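Local coordinates for histone deacetylase complex subunit SAP18 (Mus musculus, PDB 4A6Q), which enhances SIN3-HDAC1-mediated transcriptional repression and serves as an auxiliary component of the splicing-dependent exon junction complex, at residues A64-L69 with D118-Q123; F87-V92 with G107-G112; P27-V32 with Q57-M62; F33-G38 with Y132-I137. All blocks are in the same frame, centred on the assembly; numbering follows the deposited sequence.

Contact 1 of 4, residues A64-L69 with D118-Q123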
loop_
_atom_site.group_PDB
_atom_site.type_symbol
_atom_site.label_atom_id
_atom_site.label_comp_id
_atom_site.label_asym_id
_atom_site.label_seq_id
_atom_site.Cartn_x
_atom_site.Cartn_y
_atom_site.Cartn_z
ATOM N N ALA A 64 1.126 3.225 -9.239
ATOM C CA ALA A 64 0.410 1.967 -9.102
ATOM C C ALA A 64 -0.852 2.176 -8.231
ATOM O O ALA A 64 -0.783 2.783 -7.159
ATOM C CB ALA A 64 1.298 0.923 -8.472
ATOM N N THR A 65 -1.976 1.617 -8.679
ATOM C CA THR A 65 -3.256 1.705 -7.925
ATOM C C THR A 65 -3.538 0.431 -7.162
ATOM O O THR A 65 -2.977 -0.637 -7.457
ATOM C CB THR A 65 -4.445 1.941 -8.852
ATOM O OG1 THR A 65 -4.618 0.801 -9.702
ATOM C CG2 THR A 65 -4.202 3.196 -9.714
ATOM N N LEU A 66 -4.409 0.540 -6.165
ATOM C CA LEU A 66 -4.750 -0.669 -5.422
ATOM C C LEU A 66 -5.305 -1.775 -6.341
ATOM O O LEU A 66 -4.982 -2.977 -6.154
ATOM C CB LEU A 66 -5.751 -0.367 -4.292
ATOM C CG LEU A 66 -5.258 0.633 -3.265
ATOM C CD1 LEU A 66 -6.227 0.643 -2.103
ATOM C CD2 LEU A 66 -3.827 0.356 -2.791
ATOM N N LYS A 67 -6.146 -1.431 -7.319
ATOM C CA LYS A 67 -6.706 -2.427 -8.243
ATOM C C LYS A 67 -5.651 -3.097 -9.111
ATOM O O LYS A 67 -5.671 -4.301 -9.361
ATOM C CB LYS A 67 -7.757 -1.791 -9.168
ATOM C CG LYS A 67 -9.205 -1.938 -8.751
ATOM C CD LYS A 67 -9.642 -3.354 -8.351
ATOM C CE LYS A 67 -11.141 -3.355 -8.062
ATOM N NZ LYS A 67 -11.724 -4.703 -7.763
ATOM N N GLU A 68 -4.665 -2.308 -9.548
ATOM C CA GLU A 68 -3.582 -2.860 -10.333
ATOM C C GLU A 68 -2.834 -3.901 -9.520
ATOM O O GLU A 68 -2.428 -4.958 -10.019
ATOM C CB GLU A 68 -2.625 -1.724 -10.745
ATOM C CG GLU A 68 -1.467 -2.150 -11.592
ATOM C CD GLU A 68 -0.622 -0.977 -12.095
ATOM O OE1 GLU A 68 -0.868 0.178 -11.674
ATOM O OE2 GLU A 68 0.233 -1.240 -12.979
ATOM N N LEU A 69 -2.592 -3.579 -8.246
ATOM C CA LEU A 69 -1.863 -4.502 -7.402
ATOM C C LEU A 69 -2.655 -5.741 -7.038
ATOM O O LEU A 69 -2.101 -6.826 -6.977
ATOM C CB LEU A 69 -1.350 -3.777 -6.151
ATOM C CG LEU A 69 -0.387 -2.626 -6.515
ATOM C CD1 LEU A 69 -0.074 -1.809 -5.270
ATOM C CD2 LEU A 69 0.929 -3.185 -7.131
ATOM N N ASP A 118 -10.308 2.179 -5.464
ATOM C CA ASP A 118 -9.721 1.400 -6.549
ATOM C C ASP A 118 -8.554 2.119 -7.238
ATOM O O ASP A 118 -7.573 1.470 -7.649
ATOM C CB ASP A 118 -10.768 1.076 -7.611
ATOM C CG ASP A 118 -11.782 0.074 -7.137
ATOM O OD1 ASP A 118 -11.687 -0.419 -6.001
ATOM O OD2 ASP A 118 -12.665 -0.231 -7.964
ATOM N N SER A 119 -8.682 3.429 -7.378
ATOM C CA SER A 119 -7.668 4.220 -8.084
ATOM C C SER A 119 -6.670 4.888 -7.144
ATOM O O SER A 119 -5.877 5.748 -7.567
ATOM C CB SER A 119 -8.344 5.302 -8.925
ATOM O OG SER A 119 -8.952 6.261 -8.087
HETATM N N MSE A 120 -6.725 4.550 -5.870
HETATM C CA MSE A 120 -5.754 5.064 -4.935
HETATM C C MSE A 120 -4.344 4.589 -5.266
HETATM O O MSE A 120 -4.095 3.396 -5.425
HETATM C CB MSE A 120 -6.123 4.644 -3.509
HETATM C CG MSE A 120 -5.074 5.053 -2.500
HETATM SE SE MSE A 120 -5.558 4.472 -0.740
HETATM C CE MSE A 120 -7.032 5.650 -0.460
ATOM N N THR A 121 -3.402 5.531 -5.328
ATOM C CA THR A 121 -2.049 5.200 -5.738
ATOM C C THR A 121 -1.071 5.188 -4.595
ATOM O O THR A 121 -1.282 5.800 -3.531
ATOM C CB THR A 121 -1.505 6.258 -6.716
ATOM O OG1 THR A 121 -1.497 7.518 -6.073
ATOM C CG2 THR A 121 -2.355 6.334 -7.984
ATOM N N LEU A 122 0.032 4.475 -4.807
ATOM C CA LEU A 122 1.121 4.529 -3.834
ATOM C C LEU A 122 1.561 5.963 -3.536
ATOM O O LEU A 122 1.721 6.351 -2.358
ATOM C CB LEU A 122 2.310 3.694 -4.312
ATOM C CG LEU A 122 2.067 2.191 -4.491
ATOM C CD1 LEU A 122 3.297 1.577 -5.144
ATOM C CD2 LEU A 122 1.760 1.456 -3.196
ATOM N N GLN A 123 1.743 6.769 -4.566
ATOM C CA GLN A 123 2.212 8.141 -4.328
ATOM C C GLN A 123 1.235 9.009 -3.518
ATOM O O GLN A 123 1.669 9.848 -2.708
ATOM C CB GLN A 123 2.637 8.813 -5.635
ATOM C CG GLN A 123 1.476 9.018 -6.600
ATOM C CD GLN A 123 1.888 9.485 -7.961
ATOM O OE1 GLN A 123 3.089 9.627 -8.250
ATOM N NE2 GLN A 123 0.898 9.716 -8.826
HETATM O O HOH W 1 -13.042 -2.670 -5.368
#
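The N-cap of helix 66-76, T65, pairs backbone to backbone with T121 of the loop that leads to strand 132-138, in a single bridge within this ubiquitin-like domain. Two bonds flank it. L122 N donates to A64 O (3.0 Å), and L66 N donates to M120 O (3.0 Å), the second distinctly bent, at 136° about the hydrogen. Further into the helix K67 N reaches D118 O (3.2 Å) by a straighter bond that uses a lone pair in the carbonyl plane. The loop therefore supplies acceptors to the N-H groups of L66 and K67, which have no earlier helical turn to bond to. The cap supplies the next one: chi1 of T65, 65°, holds OG1 between the backbone N and the carbonyl carbon, where it accepts from E68 N (3.1 Å). The side chains of K67 and D118 run alongside each other in the same direction, K67 CG against D118 CB (3.6 Å). Their charged ends stay apart: K67 NZ lies 4.6 Å from D118 OD2, too far for a salt bridge; NZ instead bonds M110 O, and OD2 takes the N-H of G115. L66 and selenomethionine M120 also lie side by side, L66 CG 4.1 Å from M120 CB, while A64 CB meets L122 CD1 at 3.9 Å. L66 and M120 both press on I106 of strand 101-110, L66 and L69 touch F89 of strand 86-94, and L122 packs on F127 in the loop, so helix start and loop together sit against the sheet.

Contact 2 of 4, residues F87-V92 with G107-G112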
loop_
_atom_site.group_PDB
_atom_site.type_symbol
_atom_site.label_atom_id
_atom_site.label_comp_id
_atom_site.label_asym_id
_atom_site.label_seq_id
_atom_site.Cartn_x
_atom_site.Cartn_y
_atom_site.Cartn_z
ATOM N N PHE A 87 -9.688 -7.043 0.020
ATOM C CA PHE A 87 -8.254 -6.786 0.168
ATOM C C PHE A 87 -8.014 -5.512 0.944
ATOM O O PHE A 87 -8.366 -4.427 0.477
ATOM C CB PHE A 87 -7.644 -6.626 -1.224
ATOM C CG PHE A 87 -7.781 -7.839 -2.100
ATOM C CD1 PHE A 87 -8.976 -8.079 -2.800
ATOM C CD2 PHE A 87 -6.718 -8.728 -2.250
ATOM C CE1 PHE A 87 -9.089 -9.196 -3.638
ATOM C CE2 PHE A 87 -6.829 -9.834 -3.078
ATOM C CZ PHE A 87 -8.025 -10.078 -3.766
ATOM N N ASN A 88 -7.438 -5.620 2.142
ATOM C CA ASN A 88 -7.201 -4.455 2.969
ATOM C C ASN A 88 -5.727 -4.105 2.944
ATOM O O ASN A 88 -4.896 -4.902 3.349
ATOM C CB ASN A 88 -7.606 -4.771 4.413
ATOM C CG ASN A 88 -7.702 -3.538 5.282
ATOM O OD1 ASN A 88 -6.698 -2.925 5.653
ATOM N ND2 ASN A 88 -8.921 -3.202 5.667
ATOM N N PHE A 89 -5.407 -2.927 2.420
ATOM C CA PHE A 89 -3.992 -2.535 2.231
ATOM C C PHE A 89 -3.479 -1.641 3.359
ATOM O O PHE A 89 -4.181 -0.699 3.791
ATOM C CB PHE A 89 -3.842 -1.708 0.949
ATOM C CG PHE A 89 -3.929 -2.485 -0.332
ATOM C CD1 PHE A 89 -5.151 -2.935 -0.814
ATOM C CD2 PHE A 89 -2.772 -2.720 -1.086
ATOM C CE1 PHE A 89 -5.232 -3.618 -2.044
ATOM C CE2 PHE A 89 -2.862 -3.401 -2.319
ATOM C CZ PHE A 89 -4.079 -3.847 -2.771
ATOM N N ALA A 90 -2.224 -1.861 3.746
ATOM C CA ALA A 90 -1.549 -1.009 4.708
ATOM C C ALA A 90 -0.103 -0.829 4.275
ATOM O O ALA A 90 0.459 -1.732 3.667
ATOM C CB ALA A 90 -1.584 -1.628 6.092
ATOM N N ILE A 91 0.493 0.311 4.610
ATOM C CA ILE A 91 1.929 0.527 4.368
ATOM C C ILE A 91 2.665 0.320 5.675
ATOM O O ILE A 91 2.240 0.807 6.733
ATOM C CB ILE A 91 2.165 1.947 3.848
ATOM C CG1 ILE A 91 1.608 2.093 2.439
ATOM C CG2 ILE A 91 3.678 2.202 3.783
ATOM C CD1 ILE A 91 1.516 3.577 1.936
ATOM N N VAL A 92 3.699 -0.515 5.621
ATOM C CA VAL A 92 4.565 -0.785 6.763
ATOM C C VAL A 92 5.861 -0.019 6.536
ATOM O O VAL A 92 6.520 -0.212 5.514
ATOM C CB VAL A 92 4.845 -2.307 6.868
ATOM C CG1 VAL A 92 5.815 -2.603 8.040
ATOM C CG2 VAL A 92 3.503 -3.089 7.028
ATOM N N GLY A 107 -6.417 1.705 2.551
ATOM C CA GLY A 107 -7.604 1.541 1.704
ATOM C C GLY A 107 -7.878 0.102 1.394
ATOM O O GLY A 107 -7.119 -0.795 1.768
ATOM N N SER A 108 -8.999 -0.166 0.697
ATOM C CA SER A 108 -9.352 -1.548 0.393
ATOM C C SER A 108 -10.043 -1.655 -0.945
ATOM O O SER A 108 -10.562 -0.667 -1.480
ATOM C CB SER A 108 -10.256 -2.170 1.462
ATOM O OG SER A 108 -11.467 -1.462 1.553
ATOM N N THR A 109 -10.014 -2.859 -1.473
ATOM C CA THR A 109 -10.707 -3.170 -2.719
ATOM C C THR A 109 -11.431 -4.510 -2.545
ATOM O O THR A 109 -11.225 -5.236 -1.573
ATOM C CB THR A 109 -9.747 -3.338 -3.889
ATOM O OG1 THR A 109 -8.857 -4.419 -3.626
ATOM C CG2 THR A 109 -8.942 -2.081 -4.187
HETATM N N MSE A 110 -12.302 -4.833 -3.506
HETATM C CA MSE A 110 -13.042 -6.071 -3.469
HETATM C C MSE A 110 -13.126 -6.674 -4.863
HETATM O O MSE A 110 -13.375 -5.969 -5.835
HETATM C CB MSE A 110 -14.437 -5.788 -2.944
HETATM C CG MSE A 110 -15.311 -6.955 -3.014
HETATM SE SE MSE A 110 -16.891 -6.501 -2.083
HETATM C CE MSE A 110 -16.224 -6.737 -0.256
ATOM N N SER A 111 -12.893 -7.976 -4.953
ATOM C CA SER A 111 -12.976 -8.673 -6.232
ATOM C C SER A 111 -14.340 -8.532 -6.877
ATOM O O SER A 111 -15.339 -8.828 -6.253
ATOM C CB SER A 111 -12.688 -10.156 -6.034
ATOM O OG SER A 111 -11.322 -10.338 -5.772
ATOM N N GLY A 112 -14.363 -8.076 -8.128
ATOM C CA GLY A 112 -15.621 -8.032 -8.872
ATOM C C GLY A 112 -16.500 -6.849 -8.523
ATOM O O GLY A 112 -17.652 -6.787 -8.943
#
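The F87 ring turns its edge to segment 107-112: T109 O lies in the ring plane beside CD1 (3.8 Å). T109 OG1 comes in obliquely, touching F87 CB at 3.5 Å; chi1 of T109, 61°, tucks this hydroxyl against its own backbone. The F89 ring is likewise approached at its edge, by G107 O near CD1 (3.9 Å) and by T109 OG1 near CE1 (4.0 Å). T109 OG1 thus touches both F87 and F89, while G107, paired with F89, brings only backbone to that ring. Three backbone bonds fix the register: F87 N to T109 O (2.9 Å, almost straight at 177°), T109 N back to F87 O (3.0 Å), and F89 N to G107 O (2.8 Å). Between these hydrogen-bonded pairs, N88 and S108 form a non-hydrogen-bonded pair whose side chains leave by the other face, where N88 OD1 accepts from H40. F89 packs on L133 and I135 of strand 132-138, and T109 on L66 and T70 of helix 66-76. This is the antiparallel hairpin of strands 86-94 and 101-110, the latter an outermost strand of the mixed sheet in the ubiquitin-like beta-grasp fold.

Contact 3 of 4, residues P27-V32 with Q57-M62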
loop_
_atom_site.group_PDB
_atom_site.type_symbol
_atom_site.label_atom_id
_atom_site.label_comp_id
_atom_site.label_asym_id
_atom_site.label_seq_id
_atom_site.Cartn_x
_atom_site.Cartn_y
_atom_site.Cartn_z
ATOM N N PRO A 27 11.278 0.969 -13.016
ATOM C CA PRO A 27 10.336 0.571 -11.970
ATOM C C PRO A 27 11.027 0.347 -10.629
ATOM O O PRO A 27 12.240 0.073 -10.544
ATOM C CB PRO A 27 9.745 -0.744 -12.506
ATOM C CG PRO A 27 10.760 -1.281 -13.449
ATOM C CD PRO A 27 11.496 -0.070 -14.043
ATOM N N LEU A 28 10.230 0.485 -9.578
ATOM C CA LEU A 28 10.651 0.182 -8.237
ATOM C C LEU A 28 10.317 -1.274 -7.921
ATOM O O LEU A 28 9.418 -1.865 -8.534
ATOM C CB LEU A 28 9.944 1.110 -7.238
ATOM C CG LEU A 28 8.420 1.079 -7.137
ATOM C CD1 LEU A 28 8.006 0.194 -5.954
ATOM C CD2 LEU A 28 7.845 2.469 -6.962
ATOM N N LEU A 29 11.052 -1.853 -7.001
ATOM C CA LEU A 29 10.766 -3.209 -6.549
ATOM C C LEU A 29 9.921 -3.085 -5.290
ATOM O O LEU A 29 10.382 -2.579 -4.263
ATOM C CB LEU A 29 12.067 -4.024 -6.318
ATOM C CG LEU A 29 11.868 -5.545 -6.128
ATOM C CD1 LEU A 29 13.151 -6.336 -6.434
ATOM C CD2 LEU A 29 11.406 -5.857 -4.725
ATOM N N LEU A 30 8.678 -3.555 -5.380
ATOM C CA LEU A 30 7.715 -3.480 -4.273
ATOM C C LEU A 30 7.633 -4.847 -3.583
ATOM O O LEU A 30 7.415 -5.840 -4.235
ATOM C CB LEU A 30 6.357 -3.132 -4.859
ATOM C CG LEU A 30 5.159 -3.065 -3.894
ATOM C CD1 LEU A 30 5.380 -1.923 -2.913
ATOM C CD2 LEU A 30 3.855 -2.929 -4.648
ATOM N N ARG A 31 7.811 -4.868 -2.266
ATOM C CA ARG A 31 7.724 -6.111 -1.479
ATOM C C ARG A 31 6.360 -6.145 -0.795
ATOM O O ARG A 31 6.023 -5.239 -0.015
ATOM C CB ARG A 31 8.853 -6.147 -0.445
ATOM C CG ARG A 31 10.270 -6.095 -1.110
ATOM C CD ARG A 31 11.385 -6.066 -0.068
ATOM N NE ARG A 31 11.479 -7.334 0.645
ATOM C CZ ARG A 31 12.328 -7.583 1.635
ATOM N NH1 ARG A 31 13.174 -6.641 2.058
ATOM N NH2 ARG A 31 12.315 -8.773 2.224
ATOM N N VAL A 32 5.565 -7.152 -1.141
ATOM C CA VAL A 32 4.180 -7.254 -0.668
ATOM C C VAL A 32 4.052 -8.473 0.222
ATOM O O VAL A 32 4.469 -9.568 -0.150
ATOM C CB VAL A 32 3.248 -7.441 -1.874
ATOM C CG1 VAL A 32 1.796 -7.557 -1.418
ATOM C CG2 VAL A 32 3.399 -6.258 -2.831
ATOM N N GLN A 57 7.083 -10.237 -4.752
ATOM C CA GLN A 57 7.789 -9.053 -5.233
ATOM C C GLN A 57 7.285 -8.626 -6.586
ATOM O O GLN A 57 7.014 -9.471 -7.437
ATOM C CB GLN A 57 9.319 -9.299 -5.271
ATOM C CG GLN A 57 9.842 -9.424 -3.867
ATOM C CD GLN A 57 11.346 -9.553 -3.784
ATOM O OE1 GLN A 57 12.055 -9.484 -4.801
ATOM N NE2 GLN A 57 11.849 -9.700 -2.564
ATOM N N ILE A 58 7.132 -7.305 -6.778
ATOM C CA ILE A 58 6.499 -6.768 -7.987
ATOM C C ILE A 58 7.316 -5.577 -8.482
ATOM O O ILE A 58 7.810 -4.810 -7.683
ATOM C CB ILE A 58 5.064 -6.271 -7.657
ATOM C CG1 ILE A 58 4.166 -7.478 -7.344
ATOM C CG2 ILE A 58 4.465 -5.412 -8.771
ATOM C CD1 ILE A 58 2.766 -7.068 -6.851
ATOM N N TYR A 59 7.520 -5.487 -9.800
ATOM C CA TYR A 59 8.082 -4.276 -10.380
ATOM C C TYR A 59 6.916 -3.381 -10.752
ATOM O O TYR A 59 6.023 -3.795 -11.517
ATOM C CB TYR A 59 8.840 -4.607 -11.666
ATOM C CG TYR A 59 10.169 -5.271 -11.482
ATOM C CD1 TYR A 59 11.098 -4.750 -10.617
ATOM C CD2 TYR A 59 10.474 -6.438 -12.167
ATOM C CE1 TYR A 59 12.350 -5.368 -10.450
ATOM C CE2 TYR A 59 11.690 -7.057 -12.009
ATOM C CZ TYR A 59 12.614 -6.518 -11.152
ATOM O OH TYR A 59 13.828 -7.142 -10.995
ATOM N N THR A 60 6.929 -2.138 -10.288
ATOM C CA THR A 60 5.828 -1.233 -10.540
ATOM C C THR A 60 6.336 0.194 -10.452
ATOM O O THR A 60 7.548 0.424 -10.459
ATOM C CB THR A 60 4.635 -1.522 -9.579
ATOM O OG1 THR A 60 3.452 -0.820 -10.018
ATOM C CG2 THR A 60 4.968 -1.140 -8.119
ATOM N N TRP A 61 5.415 1.145 -10.372
ATOM C CA TRP A 61 5.736 2.570 -10.357
ATOM C C TRP A 61 4.936 3.288 -9.258
ATOM O O TRP A 61 4.049 2.696 -8.654
ATOM C CB TRP A 61 5.445 3.205 -11.715
ATOM C CG TRP A 61 6.336 2.703 -12.820
ATOM C CD1 TRP A 61 7.523 3.271 -13.271
ATOM C CD2 TRP A 61 6.125 1.533 -13.609
ATOM N NE1 TRP A 61 8.040 2.499 -14.291
ATOM C CE2 TRP A 61 7.204 1.435 -14.517
ATOM C CE3 TRP A 61 5.114 0.556 -13.647
ATOM C CZ2 TRP A 61 7.302 0.401 -15.451
ATOM C CZ3 TRP A 61 5.219 -0.458 -14.556
ATOM C CH2 TRP A 61 6.304 -0.541 -15.448
HETATM N N MSE A 62 5.268 4.549 -8.975
HETATM C CA MSE A 62 4.630 5.301 -7.882
HETATM C C MSE A 62 3.150 5.579 -8.111
HETATM O O MSE A 62 2.453 5.924 -7.166
HETATM C CB MSE A 62 5.379 6.624 -7.621
HETATM C CG MSE A 62 6.779 6.430 -7.120
HETATM SE SE MSE A 62 6.707 5.701 -5.342
HETATM C CE MSE A 62 5.575 6.993 -4.452
#
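Strands 28-32 and 57-60 run antiparallel, their axes at 145°, with L28/T60 and L30/I58 as hydrogen-bonded pairs, each closed by two bonds, and L29/Y59 and R31/Q57 as the non-hydrogen-bonded pairs. The L30 N to I58 O bond (2.8 Å) is nearly straight. On the L28, L30, I58 and T60 face, the T60 methyl packs against two leucines: CG2 lies 4.0 Å from L28 CD1 and 4.1 Å from L30 CD2. L28 takes an uncommon setting, chi1 61°, with CG folded over its own main chain. Its CD2 meets the selenium of M62, SE, at 3.8 Å, the two side chains crossing at about a right angle. V32 CG2 closes against I58 CD1 (4.1 Å). This pair is the first two strands of the ubiquitin-like beta-grasp, joined by a long connection, and the face just described looks toward helix 66-76, with L30 on L69 and I58 on L72. Just before the first strand and just after the second, P27 lies over one face of the W61 indole, in a CH-pi contact through CA, and P27 CB is 3.9 Å from W61 CE2; W61 NE1 bonds T25 O. The opposite face of the sheet, with L29, R31, Q57 and Y59, is more exposed. Q57 OE1 touches both methyls of L29, CD1 and CD2, each at 3.7 Å. Y59 presents its ring edge to L28 O and meets L29 CD1 obliquely. R31 and Q57 lie side by side, guanidinium and amide planes 70° apart; E55 OE2 forms a salt bridge with R31 NE and accepts from Q57 NE2.

Contact 4 of 4, residues F33-G38 with Y132-I137. With IPA (isopropyl alcohol), chain B.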
loop_
_atom_site.group_PDB
_atom_site.type_symbol
_atom_site.label_atom_id
_atom_site.label_comp_id
_atom_site.label_asym_id
_atom_site.label_seq_id
_atom_site.Cartn_x
_atom_site.Cartn_y
_atom_site.Cartn_z
ATOM N N PHE A 33 3.523 -8.268 1.420
ATOM C CA PHE A 33 3.282 -9.348 2.339
ATOM C C PHE A 33 1.786 -9.494 2.434
ATOM O O PHE A 33 1.071 -8.507 2.279
ATOM C CB PHE A 33 3.909 -9.004 3.692
ATOM C CG PHE A 33 5.412 -8.819 3.604
ATOM C CD1 PHE A 33 5.958 -7.586 3.298
ATOM C CD2 PHE A 33 6.268 -9.902 3.779
ATOM C CE1 PHE A 33 7.322 -7.420 3.186
ATOM C CE2 PHE A 33 7.639 -9.744 3.687
ATOM C CZ PHE A 33 8.167 -8.503 3.355
ATOM N N THR A 34 1.337 -10.716 2.643
ATOM C CA THR A 34 -0.110 -10.972 2.655
ATOM C C THR A 34 -0.488 -11.834 3.852
ATOM O O THR A 34 0.324 -12.604 4.368
ATOM C CB THR A 34 -0.632 -11.657 1.336
ATOM O OG1 THR A 34 0.054 -12.901 1.116
ATOM C CG2 THR A 34 -0.403 -10.762 0.104
ATOM N N THR A 35 -1.734 -11.687 4.297
ATOM C CA THR A 35 -2.271 -12.579 5.322
ATOM C C THR A 35 -3.610 -13.139 4.894
ATOM O O THR A 35 -4.277 -12.586 4.014
ATOM C CB THR A 35 -2.500 -11.872 6.685
ATOM O OG1 THR A 35 -3.625 -10.972 6.573
ATOM C CG2 THR A 35 -1.281 -11.104 7.120
ATOM N N ASN A 36 -3.995 -14.244 5.545
ATOM C CA ASN A 36 -5.368 -14.771 5.401
ATOM C C ASN A 36 -6.050 -15.076 6.730
ATOM O O ASN A 36 -6.999 -15.854 6.776
ATOM C CB ASN A 36 -5.411 -15.970 4.444
ATOM C CG ASN A 36 -4.597 -17.166 4.937
ATOM O OD1 ASN A 36 -4.011 -17.157 6.018
ATOM N ND2 ASN A 36 -4.569 -18.215 4.124
ATOM N N ASN A 37 -5.581 -14.440 7.795
ATOM C CA ASN A 37 -6.144 -14.636 9.132
ATOM C C ASN A 37 -7.119 -13.555 9.542
ATOM O O ASN A 37 -7.637 -13.563 10.662
ATOM C CB ASN A 37 -5.028 -14.745 10.188
ATOM C CG ASN A 37 -4.273 -13.446 10.395
ATOM O OD1 ASN A 37 -4.387 -12.513 9.597
ATOM N ND2 ASN A 37 -3.497 -13.379 11.488
ATOM N N GLY A 38 -7.342 -12.593 8.672
ATOM C CA GLY A 38 -8.274 -11.517 8.964
ATOM C C GLY A 38 -7.675 -10.232 9.506
ATOM O O GLY A 38 -8.413 -9.292 9.820
ATOM N N TYR A 132 7.238 -1.379 3.027
ATOM C CA TYR A 132 6.582 -2.625 2.584
ATOM C C TYR A 132 5.089 -2.413 2.431
ATOM O O TYR A 132 4.510 -1.490 3.045
ATOM C CB TYR A 132 6.818 -3.763 3.584
ATOM C CG TYR A 132 8.263 -3.903 4.019
ATOM C CD1 TYR A 132 9.250 -4.123 3.090
ATOM C CD2 TYR A 132 8.608 -3.852 5.356
ATOM C CE1 TYR A 132 10.589 -4.259 3.471
ATOM C CE2 TYR A 132 9.925 -3.987 5.741
ATOM C CZ TYR A 132 10.904 -4.205 4.795
ATOM O OH TYR A 132 12.240 -4.345 5.166
ATOM N N LEU A 133 4.458 -3.232 1.590
ATOM C CA LEU A 133 2.991 -3.217 1.505
ATOM C C LEU A 133 2.429 -4.473 2.138
ATOM O O LEU A 133 2.928 -5.566 1.895
ATOM C CB LEU A 133 2.588 -3.170 0.035
ATOM C CG LEU A 133 1.159 -2.756 -0.275
ATOM C CD1 LEU A 133 0.906 -1.277 0.111
ATOM C CD2 LEU A 133 0.957 -2.948 -1.789
ATOM N N ASP A 134 1.410 -4.327 2.993
ATOM C CA ASP A 134 0.830 -5.499 3.661
ATOM C C ASP A 134 -0.621 -5.589 3.236
ATOM O O ASP A 134 -1.351 -4.602 3.311
ATOM C CB ASP A 134 0.901 -5.322 5.188
ATOM C CG ASP A 134 0.767 -6.624 5.929
ATOM O OD1 ASP A 134 1.629 -7.494 5.771
ATOM O OD2 ASP A 134 -0.175 -6.788 6.733
ATOM N N ILE A 135 -1.056 -6.751 2.782
ATOM C CA ILE A 135 -2.443 -6.897 2.335
ATOM C C ILE A 135 -3.112 -8.011 3.116
ATOM O O ILE A 135 -2.693 -9.157 3.051
ATOM C CB ILE A 135 -2.526 -7.222 0.828
ATOM C CG1 ILE A 135 -1.674 -6.247 0.022
ATOM C CG2 ILE A 135 -3.997 -7.241 0.375
ATOM C CD1 ILE A 135 -1.647 -6.611 -1.467
ATOM N N ALA A 136 -4.152 -7.668 3.868
ATOM C CA ALA A 136 -4.914 -8.660 4.595
ATOM C C ALA A 136 -6.088 -9.066 3.699
ATOM O O ALA A 136 -6.917 -8.219 3.340
ATOM C CB ALA A 136 -5.424 -8.076 5.913
ATOM N N ILE A 137 -6.137 -10.336 3.314
ATOM C CA ILE A 137 -7.161 -10.797 2.366
ATOM C C ILE A 137 -8.194 -11.565 3.175
ATOM O O ILE A 137 -7.839 -12.438 3.975
ATOM C CB ILE A 137 -6.544 -11.700 1.303
ATOM C CG1 ILE A 137 -5.397 -10.966 0.596
ATOM C CG2 ILE A 137 -7.617 -12.121 0.259
ATOM C CD1 ILE A 137 -4.610 -11.834 -0.400
HETATM C C1 IPA B . -2.643 -15.217 0.735
HETATM C C2 IPA B . -1.967 -15.864 1.938
HETATM C C3 IPA B . -0.997 -16.930 1.439
HETATM O O2 IPA B . -1.241 -14.895 2.676
HETATM O O HOH W 2 -6.370 -11.615 6.250
HETATM O O HOH W 3 -9.078 -14.521 5.678
#
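F33 and Y132 mark the tightly packed end of a parallel strand pair that opens to ordered water toward N36 and G38. The F33 ring turns its edge to the face of Y132 in a T-shaped stack, planes at 82° and centroids of F33 and Y132 5.5 Å apart, with F33 CE1 only 3.7 Å from Y132 CB. F46 meets both rings. F33 N bonds L133 O (2.8 Å), and F33 O in turn accepts from I135 N (2.8 Å). Chi1 of D134, -161°, sets CG anti to the backbone N. D134 OD1 lies 3.4 Å from F33 CB; this buried carboxylate is held by two histidines, OD1 by H41 and OD2 by H40. Further along, T35 N bonds I135 O, and T35 O accepts from I137 N (3.0 Å). T35 OG1 packs on A136 CB (3.5 Å) and bonds R39 O. On the loose side, where the strand gives way to a turn, a water links T35 OG1, G38 N and I137 O, and a second joins N36 O to I137 O. An isopropyl alcohol molecule, probably from the crystallisation liquor, hydrogen-bonds through O2 to T34 OG1 (2.8 Å). Strand 132-138 runs centrally in the sheet, bordered by 28-35 and by antiparallel 86-94, while its L133 packs on L69 and its I135 and I137 on V73 of helix 66-76.

Overall arrangement
Contacts 2, 3 and 4 belong to one mixed sheet, with strand order 56-60, 28-35, 132-138, 86-94, 101-110; contact 1 joins the start of the packed helix to a loop. Contacts 3 and 4 share strand 28-35, their centres about 16 Å apart, and a probable hydrogen bond joins R31 O and L133 N. Contact 4 is nearer contact 2, about 9 Å between centres, linked by a probable hydrogen bond of Y132 N to V92 O (2.8 Å). Contact 1 meets contact 2 at L66 CB and T109 CG2 (3.6 Å), contact 3 by a probable Q123 N to M62 O hydrogen bond (2.8 Å), and also touches contact 4. Contacts 2 and 3 stay about 6 Å apart at their nearest atoms.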